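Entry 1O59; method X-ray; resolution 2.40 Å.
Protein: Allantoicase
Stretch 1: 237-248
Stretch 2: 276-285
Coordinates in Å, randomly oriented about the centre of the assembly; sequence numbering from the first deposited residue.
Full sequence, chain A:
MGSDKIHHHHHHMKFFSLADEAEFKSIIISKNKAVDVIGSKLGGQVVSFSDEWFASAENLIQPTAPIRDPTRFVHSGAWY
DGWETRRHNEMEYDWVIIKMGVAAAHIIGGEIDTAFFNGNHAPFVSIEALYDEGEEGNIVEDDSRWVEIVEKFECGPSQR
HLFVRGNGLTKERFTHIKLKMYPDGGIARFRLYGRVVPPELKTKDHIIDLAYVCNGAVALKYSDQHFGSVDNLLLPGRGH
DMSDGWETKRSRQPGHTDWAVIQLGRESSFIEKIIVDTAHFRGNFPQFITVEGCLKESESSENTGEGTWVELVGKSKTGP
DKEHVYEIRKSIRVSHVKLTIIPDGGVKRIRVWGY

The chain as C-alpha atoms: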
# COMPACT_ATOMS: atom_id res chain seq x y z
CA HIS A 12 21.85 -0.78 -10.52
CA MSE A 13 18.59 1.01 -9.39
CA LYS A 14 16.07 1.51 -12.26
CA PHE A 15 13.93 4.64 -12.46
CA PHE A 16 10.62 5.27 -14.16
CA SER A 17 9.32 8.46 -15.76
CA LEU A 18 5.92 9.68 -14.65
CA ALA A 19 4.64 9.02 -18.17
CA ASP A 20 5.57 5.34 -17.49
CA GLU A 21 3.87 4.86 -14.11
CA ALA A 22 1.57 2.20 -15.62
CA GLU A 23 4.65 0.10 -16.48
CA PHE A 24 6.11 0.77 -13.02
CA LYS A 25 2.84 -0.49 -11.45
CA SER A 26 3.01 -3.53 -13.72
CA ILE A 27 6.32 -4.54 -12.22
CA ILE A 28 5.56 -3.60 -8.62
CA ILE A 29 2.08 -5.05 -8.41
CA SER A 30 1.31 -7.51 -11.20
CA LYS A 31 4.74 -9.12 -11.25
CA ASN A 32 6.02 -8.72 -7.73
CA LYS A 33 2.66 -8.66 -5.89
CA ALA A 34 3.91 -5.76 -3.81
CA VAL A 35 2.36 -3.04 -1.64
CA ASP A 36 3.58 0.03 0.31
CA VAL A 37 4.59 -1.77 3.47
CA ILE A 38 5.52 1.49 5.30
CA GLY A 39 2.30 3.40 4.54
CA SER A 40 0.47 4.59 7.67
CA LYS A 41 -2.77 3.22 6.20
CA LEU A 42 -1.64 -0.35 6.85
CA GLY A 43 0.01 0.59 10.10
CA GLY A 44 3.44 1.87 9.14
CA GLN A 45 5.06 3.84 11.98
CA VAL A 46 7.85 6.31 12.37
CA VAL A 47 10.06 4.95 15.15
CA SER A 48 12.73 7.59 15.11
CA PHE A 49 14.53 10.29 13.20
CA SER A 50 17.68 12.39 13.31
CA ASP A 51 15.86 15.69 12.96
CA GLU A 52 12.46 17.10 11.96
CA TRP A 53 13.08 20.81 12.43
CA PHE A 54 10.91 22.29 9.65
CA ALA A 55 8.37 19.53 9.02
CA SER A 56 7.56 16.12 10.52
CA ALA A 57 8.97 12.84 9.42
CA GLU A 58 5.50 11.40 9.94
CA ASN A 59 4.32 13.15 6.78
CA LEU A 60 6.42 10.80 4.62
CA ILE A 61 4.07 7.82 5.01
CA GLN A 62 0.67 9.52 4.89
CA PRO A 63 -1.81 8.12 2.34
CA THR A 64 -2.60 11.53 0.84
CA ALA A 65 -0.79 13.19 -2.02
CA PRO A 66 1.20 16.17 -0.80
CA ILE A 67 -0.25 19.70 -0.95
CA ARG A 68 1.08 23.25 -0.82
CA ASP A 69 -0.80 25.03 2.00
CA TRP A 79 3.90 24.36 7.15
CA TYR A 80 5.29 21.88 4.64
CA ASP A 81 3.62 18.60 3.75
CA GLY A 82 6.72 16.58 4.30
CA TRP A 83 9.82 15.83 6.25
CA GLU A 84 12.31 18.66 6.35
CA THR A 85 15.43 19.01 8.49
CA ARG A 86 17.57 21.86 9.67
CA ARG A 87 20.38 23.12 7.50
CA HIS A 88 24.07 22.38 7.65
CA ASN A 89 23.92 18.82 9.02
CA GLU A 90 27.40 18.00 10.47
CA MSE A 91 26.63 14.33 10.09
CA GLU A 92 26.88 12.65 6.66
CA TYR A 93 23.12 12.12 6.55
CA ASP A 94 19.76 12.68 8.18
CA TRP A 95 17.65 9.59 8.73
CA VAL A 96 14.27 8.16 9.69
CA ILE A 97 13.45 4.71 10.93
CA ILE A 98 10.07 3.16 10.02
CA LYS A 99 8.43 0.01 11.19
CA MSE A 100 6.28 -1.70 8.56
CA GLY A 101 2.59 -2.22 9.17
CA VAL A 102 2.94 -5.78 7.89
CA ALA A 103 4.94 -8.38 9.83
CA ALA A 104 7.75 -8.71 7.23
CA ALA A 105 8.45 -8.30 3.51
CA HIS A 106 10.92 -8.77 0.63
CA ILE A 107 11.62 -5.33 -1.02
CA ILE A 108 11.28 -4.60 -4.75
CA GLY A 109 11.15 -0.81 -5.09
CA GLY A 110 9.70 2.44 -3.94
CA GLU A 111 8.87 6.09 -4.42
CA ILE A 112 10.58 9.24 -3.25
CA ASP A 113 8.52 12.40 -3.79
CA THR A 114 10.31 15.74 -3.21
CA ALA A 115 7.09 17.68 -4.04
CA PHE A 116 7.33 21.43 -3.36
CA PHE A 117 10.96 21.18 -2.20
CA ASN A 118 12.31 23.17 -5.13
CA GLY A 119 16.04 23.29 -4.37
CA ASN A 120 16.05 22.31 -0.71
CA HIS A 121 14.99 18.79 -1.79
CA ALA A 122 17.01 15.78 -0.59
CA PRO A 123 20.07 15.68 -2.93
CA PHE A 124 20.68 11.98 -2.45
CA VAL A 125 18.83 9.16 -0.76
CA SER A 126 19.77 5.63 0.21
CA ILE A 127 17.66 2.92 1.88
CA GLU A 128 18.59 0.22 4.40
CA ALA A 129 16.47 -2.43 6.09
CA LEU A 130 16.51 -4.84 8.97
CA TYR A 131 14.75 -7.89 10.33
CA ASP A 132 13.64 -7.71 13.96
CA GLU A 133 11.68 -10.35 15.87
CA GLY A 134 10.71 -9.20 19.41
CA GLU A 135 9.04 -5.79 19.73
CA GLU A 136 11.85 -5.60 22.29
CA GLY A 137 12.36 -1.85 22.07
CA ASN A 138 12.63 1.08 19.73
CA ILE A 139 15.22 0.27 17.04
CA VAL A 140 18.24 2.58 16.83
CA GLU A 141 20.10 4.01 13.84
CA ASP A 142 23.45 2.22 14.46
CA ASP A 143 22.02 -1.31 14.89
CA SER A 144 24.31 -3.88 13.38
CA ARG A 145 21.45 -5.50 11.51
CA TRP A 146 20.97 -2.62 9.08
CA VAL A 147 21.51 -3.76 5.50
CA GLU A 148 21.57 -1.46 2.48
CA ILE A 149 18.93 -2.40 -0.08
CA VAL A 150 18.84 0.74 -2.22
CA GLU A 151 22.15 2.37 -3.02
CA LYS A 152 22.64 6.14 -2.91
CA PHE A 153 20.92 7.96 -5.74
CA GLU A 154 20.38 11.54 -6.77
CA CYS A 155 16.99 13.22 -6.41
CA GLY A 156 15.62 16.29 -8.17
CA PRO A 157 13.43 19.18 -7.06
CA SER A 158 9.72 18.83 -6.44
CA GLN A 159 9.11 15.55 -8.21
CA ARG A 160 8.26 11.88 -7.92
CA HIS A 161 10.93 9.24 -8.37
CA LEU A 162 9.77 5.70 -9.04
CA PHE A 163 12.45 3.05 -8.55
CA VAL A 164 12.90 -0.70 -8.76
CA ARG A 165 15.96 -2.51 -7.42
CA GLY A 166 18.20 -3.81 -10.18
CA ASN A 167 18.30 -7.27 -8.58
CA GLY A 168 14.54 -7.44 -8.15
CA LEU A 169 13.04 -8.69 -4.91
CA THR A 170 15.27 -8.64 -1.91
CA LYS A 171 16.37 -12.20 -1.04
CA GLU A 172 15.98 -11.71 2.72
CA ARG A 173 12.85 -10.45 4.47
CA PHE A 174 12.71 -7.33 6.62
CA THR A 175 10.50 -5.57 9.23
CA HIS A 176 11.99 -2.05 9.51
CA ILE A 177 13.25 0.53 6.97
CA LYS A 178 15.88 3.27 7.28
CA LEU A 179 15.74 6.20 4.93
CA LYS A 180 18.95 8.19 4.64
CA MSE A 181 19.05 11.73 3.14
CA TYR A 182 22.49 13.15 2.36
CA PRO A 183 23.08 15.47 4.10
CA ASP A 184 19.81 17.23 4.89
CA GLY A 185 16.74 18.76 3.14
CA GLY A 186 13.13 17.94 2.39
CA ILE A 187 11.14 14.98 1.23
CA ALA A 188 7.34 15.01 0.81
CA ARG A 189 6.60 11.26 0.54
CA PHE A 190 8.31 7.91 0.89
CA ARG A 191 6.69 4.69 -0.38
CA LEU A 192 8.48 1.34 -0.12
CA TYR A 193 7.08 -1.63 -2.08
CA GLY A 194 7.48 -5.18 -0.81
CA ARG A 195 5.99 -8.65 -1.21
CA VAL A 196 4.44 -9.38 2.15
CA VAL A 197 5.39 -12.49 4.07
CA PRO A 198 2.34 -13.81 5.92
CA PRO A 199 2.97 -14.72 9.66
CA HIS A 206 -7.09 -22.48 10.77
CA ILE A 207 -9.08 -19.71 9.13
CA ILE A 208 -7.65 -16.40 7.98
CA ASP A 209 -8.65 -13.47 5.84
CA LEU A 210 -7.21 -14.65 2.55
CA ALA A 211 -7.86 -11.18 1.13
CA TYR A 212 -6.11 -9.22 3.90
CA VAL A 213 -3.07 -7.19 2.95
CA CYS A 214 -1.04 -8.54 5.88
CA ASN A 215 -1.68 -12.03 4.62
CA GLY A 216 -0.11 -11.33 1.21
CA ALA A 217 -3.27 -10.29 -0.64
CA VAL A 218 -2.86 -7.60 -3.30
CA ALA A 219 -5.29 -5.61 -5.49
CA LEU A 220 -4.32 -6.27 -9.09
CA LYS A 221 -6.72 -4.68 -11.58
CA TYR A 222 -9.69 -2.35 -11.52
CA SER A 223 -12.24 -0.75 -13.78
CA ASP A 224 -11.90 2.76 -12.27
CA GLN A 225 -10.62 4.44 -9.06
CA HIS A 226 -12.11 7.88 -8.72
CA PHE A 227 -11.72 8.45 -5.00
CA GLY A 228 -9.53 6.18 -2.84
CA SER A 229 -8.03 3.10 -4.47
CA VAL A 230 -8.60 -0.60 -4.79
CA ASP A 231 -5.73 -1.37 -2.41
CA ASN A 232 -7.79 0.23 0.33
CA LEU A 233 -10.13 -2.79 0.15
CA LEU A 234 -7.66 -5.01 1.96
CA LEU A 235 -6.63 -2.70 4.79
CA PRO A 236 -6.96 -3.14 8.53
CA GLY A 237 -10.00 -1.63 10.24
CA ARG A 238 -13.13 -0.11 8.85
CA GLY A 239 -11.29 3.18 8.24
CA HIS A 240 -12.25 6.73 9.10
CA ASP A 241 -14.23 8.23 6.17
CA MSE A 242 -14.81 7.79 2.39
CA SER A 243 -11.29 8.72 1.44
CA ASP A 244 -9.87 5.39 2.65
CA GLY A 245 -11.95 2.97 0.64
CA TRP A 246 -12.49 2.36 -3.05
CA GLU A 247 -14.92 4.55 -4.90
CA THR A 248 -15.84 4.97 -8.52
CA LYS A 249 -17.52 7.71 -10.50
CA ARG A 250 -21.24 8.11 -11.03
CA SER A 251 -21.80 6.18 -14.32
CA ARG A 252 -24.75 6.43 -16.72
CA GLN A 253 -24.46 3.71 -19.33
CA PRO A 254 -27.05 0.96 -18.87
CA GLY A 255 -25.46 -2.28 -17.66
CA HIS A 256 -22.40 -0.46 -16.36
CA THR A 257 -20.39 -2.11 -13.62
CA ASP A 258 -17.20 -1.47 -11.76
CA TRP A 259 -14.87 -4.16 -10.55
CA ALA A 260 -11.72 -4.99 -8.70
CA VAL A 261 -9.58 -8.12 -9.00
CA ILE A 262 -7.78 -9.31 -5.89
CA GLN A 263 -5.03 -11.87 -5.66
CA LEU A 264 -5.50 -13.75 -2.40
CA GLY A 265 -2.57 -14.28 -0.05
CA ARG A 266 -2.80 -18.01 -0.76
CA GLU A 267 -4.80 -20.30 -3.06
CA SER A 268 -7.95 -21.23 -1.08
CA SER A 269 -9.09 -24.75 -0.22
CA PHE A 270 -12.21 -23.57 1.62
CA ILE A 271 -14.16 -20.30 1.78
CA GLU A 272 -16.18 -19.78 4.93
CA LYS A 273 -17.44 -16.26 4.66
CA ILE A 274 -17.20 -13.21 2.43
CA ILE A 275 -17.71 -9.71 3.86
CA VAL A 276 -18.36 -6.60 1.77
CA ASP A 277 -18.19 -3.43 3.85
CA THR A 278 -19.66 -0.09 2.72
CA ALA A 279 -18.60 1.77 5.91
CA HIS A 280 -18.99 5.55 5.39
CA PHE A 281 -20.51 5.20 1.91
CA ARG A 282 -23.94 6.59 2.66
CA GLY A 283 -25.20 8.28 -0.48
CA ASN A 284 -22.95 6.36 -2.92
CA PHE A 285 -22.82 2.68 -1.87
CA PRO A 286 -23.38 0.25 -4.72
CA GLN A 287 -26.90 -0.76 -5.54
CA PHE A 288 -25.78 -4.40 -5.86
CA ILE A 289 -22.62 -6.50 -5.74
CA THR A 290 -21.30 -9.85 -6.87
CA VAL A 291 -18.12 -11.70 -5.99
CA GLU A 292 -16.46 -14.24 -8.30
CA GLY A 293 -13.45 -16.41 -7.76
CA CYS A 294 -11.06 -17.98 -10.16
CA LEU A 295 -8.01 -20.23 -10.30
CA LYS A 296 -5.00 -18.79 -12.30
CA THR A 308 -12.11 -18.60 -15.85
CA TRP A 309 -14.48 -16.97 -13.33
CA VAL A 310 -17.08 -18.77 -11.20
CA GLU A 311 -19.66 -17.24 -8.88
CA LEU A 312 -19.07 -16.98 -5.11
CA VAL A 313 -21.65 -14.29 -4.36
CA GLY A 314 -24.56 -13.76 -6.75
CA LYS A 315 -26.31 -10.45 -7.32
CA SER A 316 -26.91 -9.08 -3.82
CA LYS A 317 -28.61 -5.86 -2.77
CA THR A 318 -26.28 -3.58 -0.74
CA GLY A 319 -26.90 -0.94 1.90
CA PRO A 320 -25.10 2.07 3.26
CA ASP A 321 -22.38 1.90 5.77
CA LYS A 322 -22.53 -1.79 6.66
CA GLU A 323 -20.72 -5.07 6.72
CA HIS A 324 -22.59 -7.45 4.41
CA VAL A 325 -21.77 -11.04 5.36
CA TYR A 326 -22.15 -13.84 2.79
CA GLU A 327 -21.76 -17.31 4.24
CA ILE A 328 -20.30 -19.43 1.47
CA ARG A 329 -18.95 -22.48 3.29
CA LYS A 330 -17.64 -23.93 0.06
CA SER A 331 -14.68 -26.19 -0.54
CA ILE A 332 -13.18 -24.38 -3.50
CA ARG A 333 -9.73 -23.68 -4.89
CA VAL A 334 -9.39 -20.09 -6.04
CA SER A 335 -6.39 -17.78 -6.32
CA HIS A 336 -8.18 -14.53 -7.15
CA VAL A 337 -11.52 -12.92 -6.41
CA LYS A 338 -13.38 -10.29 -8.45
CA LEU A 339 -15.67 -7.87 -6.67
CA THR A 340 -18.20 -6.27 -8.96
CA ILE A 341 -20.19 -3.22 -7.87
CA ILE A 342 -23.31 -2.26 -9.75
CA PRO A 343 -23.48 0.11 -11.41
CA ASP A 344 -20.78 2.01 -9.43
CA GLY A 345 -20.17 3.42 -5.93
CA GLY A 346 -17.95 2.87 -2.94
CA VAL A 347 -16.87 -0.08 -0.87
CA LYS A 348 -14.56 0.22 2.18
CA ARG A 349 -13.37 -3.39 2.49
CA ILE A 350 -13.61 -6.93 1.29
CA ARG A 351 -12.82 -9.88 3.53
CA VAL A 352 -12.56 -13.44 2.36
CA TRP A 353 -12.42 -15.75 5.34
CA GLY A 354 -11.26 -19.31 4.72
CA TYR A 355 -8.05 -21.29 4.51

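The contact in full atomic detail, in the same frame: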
# COMPACT_ATOMS: atom_id res chain seq x y z
N GLY A 237 -8.97 -2.51 9.74
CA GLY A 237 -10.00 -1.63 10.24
C GLY A 237 -11.09 -1.34 9.25
O GLY A 237 -11.09 -1.81 8.11
N ARG A 238 -12.05 -0.58 9.70
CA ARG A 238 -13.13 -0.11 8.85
C ARG A 238 -12.83 1.28 8.32
O ARG A 238 -13.62 1.81 7.56
CB ARG A 238 -14.43 -0.09 9.63
CG ARG A 238 -14.93 -1.46 10.03
CD ARG A 238 -16.33 -1.45 10.53
NE ARG A 238 -17.27 -1.24 9.43
CZ ARG A 238 -18.56 -0.96 9.61
NH1 ARG A 238 -19.04 -0.84 10.83
NH2 ARG A 238 -19.36 -0.79 8.57
N GLY A 239 -11.70 1.87 8.72
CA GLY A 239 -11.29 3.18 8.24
C GLY A 239 -12.02 4.31 8.93
O GLY A 239 -12.79 4.07 9.88
N HIS A 240 -11.80 5.53 8.44
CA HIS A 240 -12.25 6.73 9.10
C HIS A 240 -13.33 7.54 8.34
O HIS A 240 -14.18 8.16 8.94
CB HIS A 240 -11.02 7.58 9.38
CG HIS A 240 -11.33 8.96 9.86
ND1 HIS A 240 -11.80 9.22 11.14
CD2 HIS A 240 -11.26 10.17 9.23
CE1 HIS A 240 -12.01 10.52 11.27
NE2 HIS A 240 -11.70 11.11 10.12
N ASP A 241 -13.27 7.54 7.01
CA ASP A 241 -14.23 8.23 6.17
C ASP A 241 -14.20 7.63 4.77
O ASP A 241 -13.64 6.54 4.61
CB ASP A 241 -13.97 9.74 6.18
CG ASP A 241 -12.60 10.14 5.63
OD1 ASP A 241 -11.92 9.41 4.87
OD2 ASP A 241 -12.14 11.25 5.91
N MSE A 242 -14.77 8.31 3.78
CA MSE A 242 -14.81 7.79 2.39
C MSE A 242 -13.46 7.76 1.68
O MSE A 242 -13.23 7.02 0.71
CB MSE A 242 -15.77 8.62 1.54
CG MSE A 242 -17.23 8.37 1.89
SE MSE A 242 -18.54 9.28 0.78
CE MSE A 242 -18.19 11.05 1.13
N SER A 243 -12.53 8.57 2.16
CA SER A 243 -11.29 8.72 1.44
C SER A 243 -10.41 7.48 1.56
O SER A 243 -9.45 7.36 0.81
CB SER A 243 -10.57 9.94 1.93
OG SER A 243 -10.05 9.65 3.19
N ASP A 244 -10.71 6.58 2.48
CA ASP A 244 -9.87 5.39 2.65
C ASP A 244 -10.51 4.07 2.24
O ASP A 244 -10.15 3.02 2.70
CB ASP A 244 -9.29 5.30 4.06
CG ASP A 244 -10.34 5.38 5.16
OD1 ASP A 244 -11.35 4.68 5.07
OD2 ASP A 244 -10.21 6.13 6.18
N GLY A 245 -11.45 4.14 1.31
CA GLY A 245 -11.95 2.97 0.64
C GLY A 245 -11.68 3.07 -0.85
O GLY A 245 -10.73 3.71 -1.27
N TRP A 246 -12.54 2.40 -1.61
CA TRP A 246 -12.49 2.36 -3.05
C TRP A 246 -13.80 2.90 -3.55
O TRP A 246 -14.86 2.46 -3.14
CB TRP A 246 -12.30 0.93 -3.53
CG TRP A 246 -12.42 0.78 -5.02
CD1 TRP A 246 -11.77 1.50 -5.99
CD2 TRP A 246 -13.25 -0.14 -5.71
NE1 TRP A 246 -12.15 1.07 -7.24
CE2 TRP A 246 -13.06 0.07 -7.09
CE3 TRP A 246 -14.15 -1.13 -5.30
CZ2 TRP A 246 -13.71 -0.67 -8.05
CZ3 TRP A 246 -14.79 -1.87 -6.25
CH2 TRP A 246 -14.57 -1.65 -7.61
N GLU A 247 -13.73 3.91 -4.39
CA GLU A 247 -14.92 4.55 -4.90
C GLU A 247 -14.74 4.90 -6.36
O GLU A 247 -13.66 5.34 -6.80
CB GLU A 247 -15.22 5.82 -4.13
CG GLU A 247 -16.62 6.35 -4.41
CD GLU A 247 -16.65 7.83 -4.72
OE1 GLU A 247 -16.09 8.27 -5.78
OE2 GLU A 247 -17.23 8.56 -3.89
N THR A 248 -15.82 4.69 -7.10
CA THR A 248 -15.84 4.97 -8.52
C THR A 248 -16.83 6.08 -8.81
O THR A 248 -17.65 6.42 -7.99
CB THR A 248 -16.17 3.70 -9.29
OG1 THR A 248 -17.49 3.25 -8.93
CG2 THR A 248 -15.22 2.57 -8.89
N VAL A 276 -18.48 -7.82 2.54
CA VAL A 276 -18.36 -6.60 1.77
C VAL A 276 -18.88 -5.45 2.64
O VAL A 276 -20.04 -5.43 3.07
CB VAL A 276 -19.12 -6.73 0.46
CG1 VAL A 276 -19.03 -5.49 -0.36
CG2 VAL A 276 -18.58 -7.87 -0.32
N ASP A 277 -17.97 -4.50 2.90
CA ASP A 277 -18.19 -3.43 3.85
C ASP A 277 -18.27 -2.08 3.16
O ASP A 277 -17.31 -1.63 2.51
CB ASP A 277 -17.03 -3.42 4.83
CG ASP A 277 -17.27 -2.54 6.03
OD1 ASP A 277 -18.32 -1.83 6.16
OD2 ASP A 277 -16.43 -2.55 6.94
N THR A 278 -19.43 -1.43 3.29
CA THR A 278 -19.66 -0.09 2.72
C THR A 278 -19.58 1.02 3.77
O THR A 278 -20.16 2.07 3.60
CB THR A 278 -21.04 -0.06 2.06
OG1 THR A 278 -22.04 -0.52 2.99
CG2 THR A 278 -21.10 -1.06 0.88
N ALA A 279 -18.86 0.77 4.86
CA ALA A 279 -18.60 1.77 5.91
C ALA A 279 -18.35 3.15 5.30
O ALA A 279 -17.55 3.29 4.38
CB ALA A 279 -17.41 1.35 6.80
N HIS A 280 -19.07 4.13 5.82
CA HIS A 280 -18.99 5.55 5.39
C HIS A 280 -19.55 5.90 4.03
O HIS A 280 -19.79 7.08 3.80
CB HIS A 280 -17.60 6.16 5.56
CG HIS A 280 -16.99 5.86 6.89
ND1 HIS A 280 -17.55 6.29 8.07
CD2 HIS A 280 -15.94 5.09 7.23
CE1 HIS A 280 -16.83 5.84 9.09
NE2 HIS A 280 -15.83 5.12 8.60
N PHE A 281 -19.82 4.92 3.18
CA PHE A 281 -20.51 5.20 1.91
C PHE A 281 -22.02 5.19 2.09
O PHE A 281 -22.66 4.14 2.17
CB PHE A 281 -20.05 4.25 0.83
CG PHE A 281 -18.59 4.34 0.56
CD1 PHE A 281 -18.09 5.37 -0.23
CD2 PHE A 281 -17.69 3.46 1.17
CE1 PHE A 281 -16.72 5.49 -0.47
CE2 PHE A 281 -16.30 3.56 0.93
CZ PHE A 281 -15.82 4.58 0.12
N ARG A 282 -22.58 6.39 2.16
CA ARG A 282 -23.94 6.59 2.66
C ARG A 282 -24.89 7.04 1.57
O ARG A 282 -26.08 6.67 1.62
CB ARG A 282 -23.95 7.57 3.82
CG ARG A 282 -23.59 6.91 5.09
CD ARG A 282 -23.10 7.82 6.19
NE ARG A 282 -22.83 7.06 7.42
CZ ARG A 282 -21.95 7.43 8.37
NH1 ARG A 282 -21.22 8.53 8.25
NH2 ARG A 282 -21.80 6.68 9.47
N GLY A 283 -24.40 7.86 0.64
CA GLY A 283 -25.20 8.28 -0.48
C GLY A 283 -24.67 7.74 -1.79
O GLY A 283 -25.14 8.17 -2.82
N ASN A 284 -23.70 6.82 -1.73
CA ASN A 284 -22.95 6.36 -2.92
C ASN A 284 -22.45 4.91 -2.84
O ASN A 284 -21.51 4.53 -3.49
CB ASN A 284 -21.75 7.28 -3.20
CG ASN A 284 -20.85 7.53 -1.97
OD1 ASN A 284 -21.13 7.08 -0.87
ND2 ASN A 284 -19.77 8.28 -2.16
N PHE A 285 -23.12 4.10 -2.02
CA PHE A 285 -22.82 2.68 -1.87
C PHE A 285 -23.35 2.02 -3.10
O PHE A 285 -24.22 2.58 -3.74
CB PHE A 285 -23.49 2.10 -0.57
CG PHE A 285 -24.97 2.36 -0.47
CD1 PHE A 285 -25.45 3.54 0.12
CD2 PHE A 285 -25.88 1.43 -0.93
CE1 PHE A 285 -26.81 3.78 0.24
CE2 PHE A 285 -27.26 1.65 -0.81
CZ PHE A 285 -27.72 2.82 -0.24

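The two stretches bury 566 Å² between them, and the larger part of what stretch 2 contributes comes from H280 and F281, neighbours at the end of a type II turn that runs from T278 to F281. The turn is closed by a backbone hydrogen bond from F281 N to T278 O (2.9 Å). H280 occupies its third position with a positive phi of 70°, and from there its CA-to-CB bond points toward the loop of stretch 1.

The imidazole of H280 lies against the backbone of residues 238 to 241. D241 packs over one face of the ring, its CA 4.0 Å from the ring centroid and 26° off the normal, a CH-pi contact, and the same face is approached by D241 N, 3.6 Å from H280 CD2. At the ring edge, H280 NE2 donates a weak hydrogen bond to G239 O (3.5 Å). A histidine suits this place because it offers a flat surface to the peptide backbone and a polar edge to a carbonyl. The loop it meets is held in shape by its own aspartates: D244 OD2 accepts a hydrogen bond from H240 N (2.8 Å), while D241 OD1 accepts bonds from S243 N (2.9 Å) and S243 OG (2.5 Å). G239, whose phi is 79°, passes so near D244 that an ideal CB would lie 2.2 Å from D244 OD1.

F281 is buried. Its CA-to-CB bond points sideways, but with chi1 near -61° (m) the end of the ring comes nearer to stretch 1 and fits among M242, G245, W246 and E247. G245 CA lies at the ring edge, 4.2 Å from F281 CZ, and the absence of a side chain there matters: an ideal CB would fall 3.0 Å from F281 CE2, a clash. The selenomethionine M242 lies alongside, with CG 3.8 Å from F281 CE1 and SE 5.0 Å from the ring centroid in an oblique sulfur-aromatic type of contact. Its long, unbranched side chain also reaches past H280, where M242 CG is 3.4 Å from H280 O, to place SE 3.3 Å from N284 ND2. The aliphatic part of E247 adds to the apolar surroundings, CB lying 4.0 Å from F281 CE1, while its carboxylate extends to the amide of N284, with E247 OE2 3.1 Å from N284 ND2.

R238 anchors the other end of the contact. Its CA-to-CB bond points toward stretch 2, and its guanidinium pairs with D277 through two hydrogen bonds, R238 NE to D277 OD2 (2.9 Å) and R238 NH2 to D277 OD1 (2.8 Å), forming a bidentate salt bridge. D277 OD1 lies at the guanidinium edge, near its plane, where the N-H groups point. The same oxygen accepts a hydrogen bond from A279 N (3.0 Å), so one carboxylate both binds the arginine and steadies the start of the turn. The small side chain of A279 packs beside this pair, its CB 3.4 Å from R238 NH2.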